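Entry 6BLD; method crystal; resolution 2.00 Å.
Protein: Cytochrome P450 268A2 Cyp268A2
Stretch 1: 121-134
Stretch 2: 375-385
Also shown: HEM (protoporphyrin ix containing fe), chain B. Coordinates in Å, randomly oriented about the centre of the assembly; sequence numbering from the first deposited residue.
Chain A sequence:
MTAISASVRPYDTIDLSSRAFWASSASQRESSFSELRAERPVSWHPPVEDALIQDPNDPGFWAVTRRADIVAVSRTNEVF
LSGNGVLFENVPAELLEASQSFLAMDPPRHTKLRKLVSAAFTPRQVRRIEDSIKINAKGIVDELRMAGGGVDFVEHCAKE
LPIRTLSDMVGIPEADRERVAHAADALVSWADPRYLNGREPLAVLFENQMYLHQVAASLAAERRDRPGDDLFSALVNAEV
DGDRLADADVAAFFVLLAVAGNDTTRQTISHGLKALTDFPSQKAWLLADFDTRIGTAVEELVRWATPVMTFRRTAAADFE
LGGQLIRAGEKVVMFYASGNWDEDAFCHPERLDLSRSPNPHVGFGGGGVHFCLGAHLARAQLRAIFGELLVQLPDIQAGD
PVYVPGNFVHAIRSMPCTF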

# COMPACT_ATOMS: atom_id res chain seq x y z
N PHE A 121 -9.52 -4.79 13.63
CA PHE A 121 -8.33 -5.29 12.95
C PHE A 121 -7.45 -6.17 13.83
O PHE A 121 -6.42 -6.65 13.35
CB PHE A 121 -7.50 -4.13 12.41
CG PHE A 121 -8.17 -3.38 11.29
CD1 PHE A 121 -8.14 -3.86 10.00
CD2 PHE A 121 -8.83 -2.19 11.54
CE1 PHE A 121 -8.75 -3.18 8.97
CE2 PHE A 121 -9.44 -1.49 10.52
CZ PHE A 121 -9.40 -1.99 9.23
N THR A 122 -7.82 -6.38 15.09
CA THR A 122 -7.01 -7.20 15.97
C THR A 122 -6.95 -8.64 15.45
O THR A 122 -7.84 -9.08 14.71
CB THR A 122 -7.59 -7.18 17.39
OG1 THR A 122 -8.91 -7.73 17.38
CG2 THR A 122 -7.64 -5.75 17.92
N PRO A 123 -5.90 -9.39 15.80
CA PRO A 123 -5.84 -10.80 15.39
C PRO A 123 -7.06 -11.60 15.81
O PRO A 123 -7.49 -12.49 15.07
CB PRO A 123 -4.56 -11.30 16.07
CG PRO A 123 -3.71 -10.09 16.22
CD PRO A 123 -4.66 -8.95 16.48
N ARG A 124 -7.63 -11.31 16.98
CA ARG A 124 -8.84 -12.00 17.42
C ARG A 124 -10.00 -11.73 16.47
O ARG A 124 -10.72 -12.66 16.07
CB ARG A 124 -9.20 -11.58 18.84
CG ARG A 124 -8.32 -12.18 19.93
CD ARG A 124 -8.53 -11.48 21.26
NE ARG A 124 -8.14 -10.07 21.21
CZ ARG A 124 -8.99 -9.05 21.21
NH1 ARG A 124 -10.30 -9.28 21.24
NH2 ARG A 124 -8.54 -7.81 21.16
N GLN A 125 -10.20 -10.47 16.10
CA GLN A 125 -11.33 -10.12 15.24
C GLN A 125 -11.11 -10.59 13.81
O GLN A 125 -12.09 -10.93 13.12
CB GLN A 125 -11.56 -8.61 15.27
CG GLN A 125 -12.13 -8.10 16.58
CD GLN A 125 -13.47 -8.72 16.92
OE1 GLN A 125 -13.73 -9.08 18.07
NE2 GLN A 125 -14.33 -8.85 15.92
N VAL A 126 -9.87 -10.63 13.34
CA VAL A 126 -9.59 -11.17 12.01
C VAL A 126 -9.89 -12.67 11.99
O VAL A 126 -10.41 -13.20 11.00
CB VAL A 126 -8.14 -10.87 11.60
CG1 VAL A 126 -7.74 -11.68 10.38
CG2 VAL A 126 -7.96 -9.38 11.34
N ARG A 127 -9.59 -13.37 13.08
CA ARG A 127 -9.93 -14.79 13.17
C ARG A 127 -11.43 -15.01 13.17
O ARG A 127 -11.91 -16.04 12.68
CB ARG A 127 -9.30 -15.40 14.43
CG ARG A 127 -7.79 -15.57 14.36
CD ARG A 127 -7.30 -16.61 15.36
NE ARG A 127 -7.80 -16.36 16.71
CZ ARG A 127 -7.27 -15.46 17.55
NH1 ARG A 127 -6.23 -14.73 17.18
NH2 ARG A 127 -7.79 -15.31 18.76
N ARG A 128 -12.20 -14.06 13.71
CA ARG A 128 -13.65 -14.20 13.74
C ARG A 128 -14.26 -14.15 12.35
O ARG A 128 -15.31 -14.76 12.11
CB ARG A 128 -14.27 -13.11 14.62
CG ARG A 128 -13.91 -13.21 16.09
CD ARG A 128 -14.57 -14.41 16.75
NE ARG A 128 -14.07 -14.63 18.10
CZ ARG A 128 -14.59 -15.51 18.96
NH1 ARG A 128 -15.63 -16.25 18.61
NH2 ARG A 128 -14.06 -15.64 20.17
N ILE A 129 -13.62 -13.45 11.42
CA ILE A 129 -14.14 -13.26 10.07
C ILE A 129 -13.29 -13.99 9.03
O ILE A 129 -13.53 -13.83 7.83
CB ILE A 129 -14.26 -11.77 9.72
CG1 ILE A 129 -12.87 -11.13 9.61
CG2 ILE A 129 -15.10 -11.05 10.77
CD1 ILE A 129 -12.89 -9.68 9.21
N GLU A 130 -12.31 -14.78 9.47
CA GLU A 130 -11.43 -15.46 8.51
C GLU A 130 -12.18 -16.47 7.66
O GLU A 130 -11.81 -16.71 6.51
CB GLU A 130 -10.28 -16.13 9.25
CG GLU A 130 -9.19 -16.68 8.34
CD GLU A 130 -7.91 -16.99 9.07
OE1 GLU A 130 -7.86 -16.79 10.30
OE2 GLU A 130 -6.94 -17.42 8.41
N ASP A 131 -13.24 -17.09 8.21
CA ASP A 131 -14.00 -18.05 7.43
C ASP A 131 -14.71 -17.38 6.26
O ASP A 131 -14.80 -17.96 5.17
CB ASP A 131 -15.01 -18.77 8.33
CG ASP A 131 -14.38 -19.91 9.11
OD1 ASP A 131 -13.92 -20.88 8.48
OD2 ASP A 131 -14.33 -19.82 10.36
N SER A 132 -15.22 -16.17 6.46
CA SER A 132 -15.85 -15.44 5.36
C SER A 132 -14.83 -15.06 4.29
O SER A 132 -15.15 -15.03 3.10
CB SER A 132 -16.56 -14.19 5.89
OG SER A 132 -15.62 -13.18 6.23
N ILE A 133 -13.59 -14.76 4.70
CA ILE A 133 -12.53 -14.52 3.73
C ILE A 133 -12.20 -15.80 2.97
O ILE A 133 -11.99 -15.78 1.75
CB ILE A 133 -11.29 -13.94 4.43
CG1 ILE A 133 -11.61 -12.58 5.05
CG2 ILE A 133 -10.12 -13.83 3.46
CD1 ILE A 133 -10.52 -12.04 5.95
N LYS A 134 -12.16 -16.93 3.68
CA LYS A 134 -11.92 -18.21 3.02
C LYS A 134 -13.06 -18.57 2.07
O LYS A 134 -12.83 -19.14 1.00
CB LYS A 134 -11.73 -19.31 4.06
CG LYS A 134 -10.44 -19.20 4.86
CD LYS A 134 -10.40 -20.25 5.96
CE LYS A 134 -9.00 -20.38 6.55
NZ LYS A 134 -9.05 -20.64 8.02
N ALA A 375 -2.70 -5.21 8.71
CA ALA A 375 -1.67 -6.21 8.50
C ALA A 375 -2.21 -7.61 8.72
O ALA A 375 -2.01 -8.50 7.88
CB ALA A 375 -0.48 -5.93 9.42
N HIS A 376 -2.90 -7.83 9.84
CA HIS A 376 -3.46 -9.15 10.11
C HIS A 376 -4.53 -9.50 9.08
O HIS A 376 -4.64 -10.66 8.65
CB HIS A 376 -4.04 -9.20 11.52
CG HIS A 376 -3.09 -8.71 12.57
ND1 HIS A 376 -1.89 -9.33 12.83
CD2 HIS A 376 -3.17 -7.66 13.43
CE1 HIS A 376 -1.26 -8.69 13.80
NE2 HIS A 376 -2.02 -7.67 14.18
N LEU A 377 -5.34 -8.52 8.68
CA LEU A 377 -6.36 -8.76 7.67
C LEU A 377 -5.73 -9.08 6.32
O LEU A 377 -6.20 -9.97 5.60
CB LEU A 377 -7.29 -7.56 7.56
CG LEU A 377 -8.42 -7.66 6.53
CD1 LEU A 377 -9.53 -8.56 7.06
CD2 LEU A 377 -8.96 -6.28 6.19
N ALA A 378 -4.67 -8.36 5.95
CA ALA A 378 -3.99 -8.63 4.69
C ALA A 378 -3.41 -10.04 4.67
O ALA A 378 -3.55 -10.77 3.69
CB ALA A 378 -2.90 -7.60 4.44
N ARG A 379 -2.75 -10.44 5.76
CA ARG A 379 -2.16 -11.77 5.83
C ARG A 379 -3.22 -12.85 5.71
O ARG A 379 -3.01 -13.88 5.06
CB ARG A 379 -1.37 -11.93 7.13
CG ARG A 379 -0.15 -11.04 7.23
CD ARG A 379 0.52 -11.15 8.59
NE ARG A 379 1.81 -10.46 8.61
CZ ARG A 379 2.13 -9.51 9.48
NH1 ARG A 379 1.26 -9.12 10.40
NH2 ARG A 379 3.33 -8.94 9.42
N ALA A 380 -4.38 -12.64 6.34
CA ALA A 380 -5.46 -13.61 6.24
C ALA A 380 -5.96 -13.73 4.80
O ALA A 380 -6.32 -14.82 4.35
CB ALA A 380 -6.61 -13.24 7.18
N GLN A 381 -5.99 -12.61 4.07
CA GLN A 381 -6.43 -12.65 2.68
C GLN A 381 -5.44 -13.40 1.80
O GLN A 381 -5.84 -14.18 0.93
CB GLN A 381 -6.65 -11.23 2.16
CG GLN A 381 -7.82 -10.51 2.80
CD GLN A 381 -8.11 -9.18 2.13
OE1 GLN A 381 -8.26 -9.11 0.91
NE2 GLN A 381 -8.20 -8.12 2.93
N LEU A 382 -4.14 -13.17 2.02
CA LEU A 382 -3.12 -13.82 1.19
C LEU A 382 -3.04 -15.31 1.47
O LEU A 382 -2.83 -16.11 0.56
CB LEU A 382 -1.76 -13.16 1.41
CG LEU A 382 -1.74 -11.64 1.27
CD1 LEU A 382 -0.46 -11.05 1.85
CD2 LEU A 382 -1.92 -11.24 -0.19
N ARG A 383 -3.18 -15.71 2.74
CA ARG A 383 -3.23 -17.13 3.06
C ARG A 383 -4.42 -17.81 2.39
O ARG A 383 -4.30 -18.94 1.90
CB ARG A 383 -3.29 -17.32 4.58
CG ARG A 383 -2.02 -16.92 5.32
CD ARG A 383 -2.04 -17.44 6.76
NE ARG A 383 -3.29 -17.12 7.43
CZ ARG A 383 -3.48 -16.07 8.22
NH1 ARG A 383 -2.48 -15.22 8.43
NH2 ARG A 383 -4.66 -15.86 8.79
N ALA A 384 -5.57 -17.14 2.36
CA ALA A 384 -6.78 -17.75 1.83
C ALA A 384 -6.76 -17.83 0.31
O ALA A 384 -7.13 -18.87 -0.25
CB ALA A 384 -8.01 -16.98 2.31
N ILE A 385 -6.35 -16.76 -0.36
CA ILE A 385 -6.43 -16.74 -1.82
C ILE A 385 -5.37 -17.65 -2.44
O ILE A 385 -5.62 -18.30 -3.46
CB ILE A 385 -6.32 -15.29 -2.35
CG1 ILE A 385 -6.72 -15.23 -3.83
CG2 ILE A 385 -4.93 -14.72 -2.13
CD1 ILE A 385 -8.17 -15.57 -4.09
CHA HEM B . -0.81 1.94 6.82
CHB HEM B . -5.16 -0.10 6.11
CHC HEM B . -3.05 -3.75 3.70
CHD HEM B . 1.11 -1.23 3.70
C1A HEM B . -2.17 1.71 6.85
C2A HEM B . -3.18 2.54 7.49
C3A HEM B . -4.37 1.97 7.30
C4A HEM B . -4.18 0.76 6.52
CMA HEM B . -5.72 2.52 7.80
CAA HEM B . -2.90 3.84 8.27
CBA HEM B . -2.49 3.48 9.69
CGA HEM B . -2.03 4.71 10.43
O1A HEM B . -1.98 4.67 11.69
O2A HEM B . -1.72 5.73 9.76
C1B HEM B . -4.97 -1.30 5.46
C2B HEM B . -5.98 -2.30 5.22
C3B HEM B . -5.42 -3.32 4.56
C4B HEM B . -4.01 -3.00 4.34
CMB HEM B . -7.46 -2.23 5.65
CAB HEM B . -6.22 -4.57 4.14
CBB HEM B . -5.65 -5.65 3.58
C1C HEM B . -1.73 -3.39 3.49
C2C HEM B . -0.71 -4.19 2.84
C3C HEM B . 0.43 -3.48 2.83
C4C HEM B . 0.17 -2.22 3.50
CMC HEM B . -0.98 -5.60 2.25
CAC HEM B . 1.83 -3.83 2.28
CBC HEM B . 2.18 -5.06 1.88
C1D HEM B . 0.97 -0.16 4.55
C2D HEM B . 1.99 0.81 4.89
C3D HEM B . 1.46 1.69 5.75
C4D HEM B . 0.09 1.30 6.00
CMD HEM B . 3.43 0.82 4.33
CAD HEM B . 2.19 2.90 6.38
CBD HEM B . 3.07 2.41 7.52
CGD HEM B . 3.85 3.55 8.13
O1D HEM B . 4.66 3.30 9.05
O2D HEM B . 3.65 4.72 7.70
NA HEM B . -2.82 0.63 6.27
NB HEM B . -3.78 -1.75 4.91
NC HEM B . -1.15 -2.20 3.89
ND HEM B . -0.18 0.17 5.25
FE HEM B . -1.92 -0.91 5.27
O HOH W 1 -5.30 -6.20 10.67
O HOH W 2 -7.26 -16.98 5.73

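Two helices run in the same general direction, crossing at -31° with their axes 9.3 Å apart at closest approach, and Ala 380 and Ala 384 form the low ground of a hollow that Leu 377 and Gln 381 help to line. Ile 133 is the clearest knob: it sits among Leu 377, Ala 380, Gln 381 and Ala 384. Its CD1 lies 3.8 Å from Leu 377 CD1, while its CG2 reaches Ala 384 CB at 4.0 Å, so the two branches fill different parts of one pocket. Seven residues earlier, Val 126 points toward the partner helix. The methyl of Ala 380 meets both knobs, with Val 126 CG1 at 3.7 Å and Ile 133 CD1 at 4.3 Å from Ala 380 CB.

Leu 377 is the returning bump. Its CD1 meets Ile 133 and Ile 129, and its CD2 approaches the ring edge of Phe 121, with CE1 4.2 Å away; that same CD2 lies 3.8 Å from HEM CAB, which ties the packing to the cofactor.

At the N-terminal end, Pro 123 CG sits over the face of the His 376 ring, 3.6 Å from its centroid, a CH-pi contact. Polar chemistry borders the apolar seam: Arg 383 NH2 donates to Glu 130 OE2 at 2.8 Å, nearly straight, within a salt bridge, and water 2 links that same carboxylate oxygen to Ala 380 O.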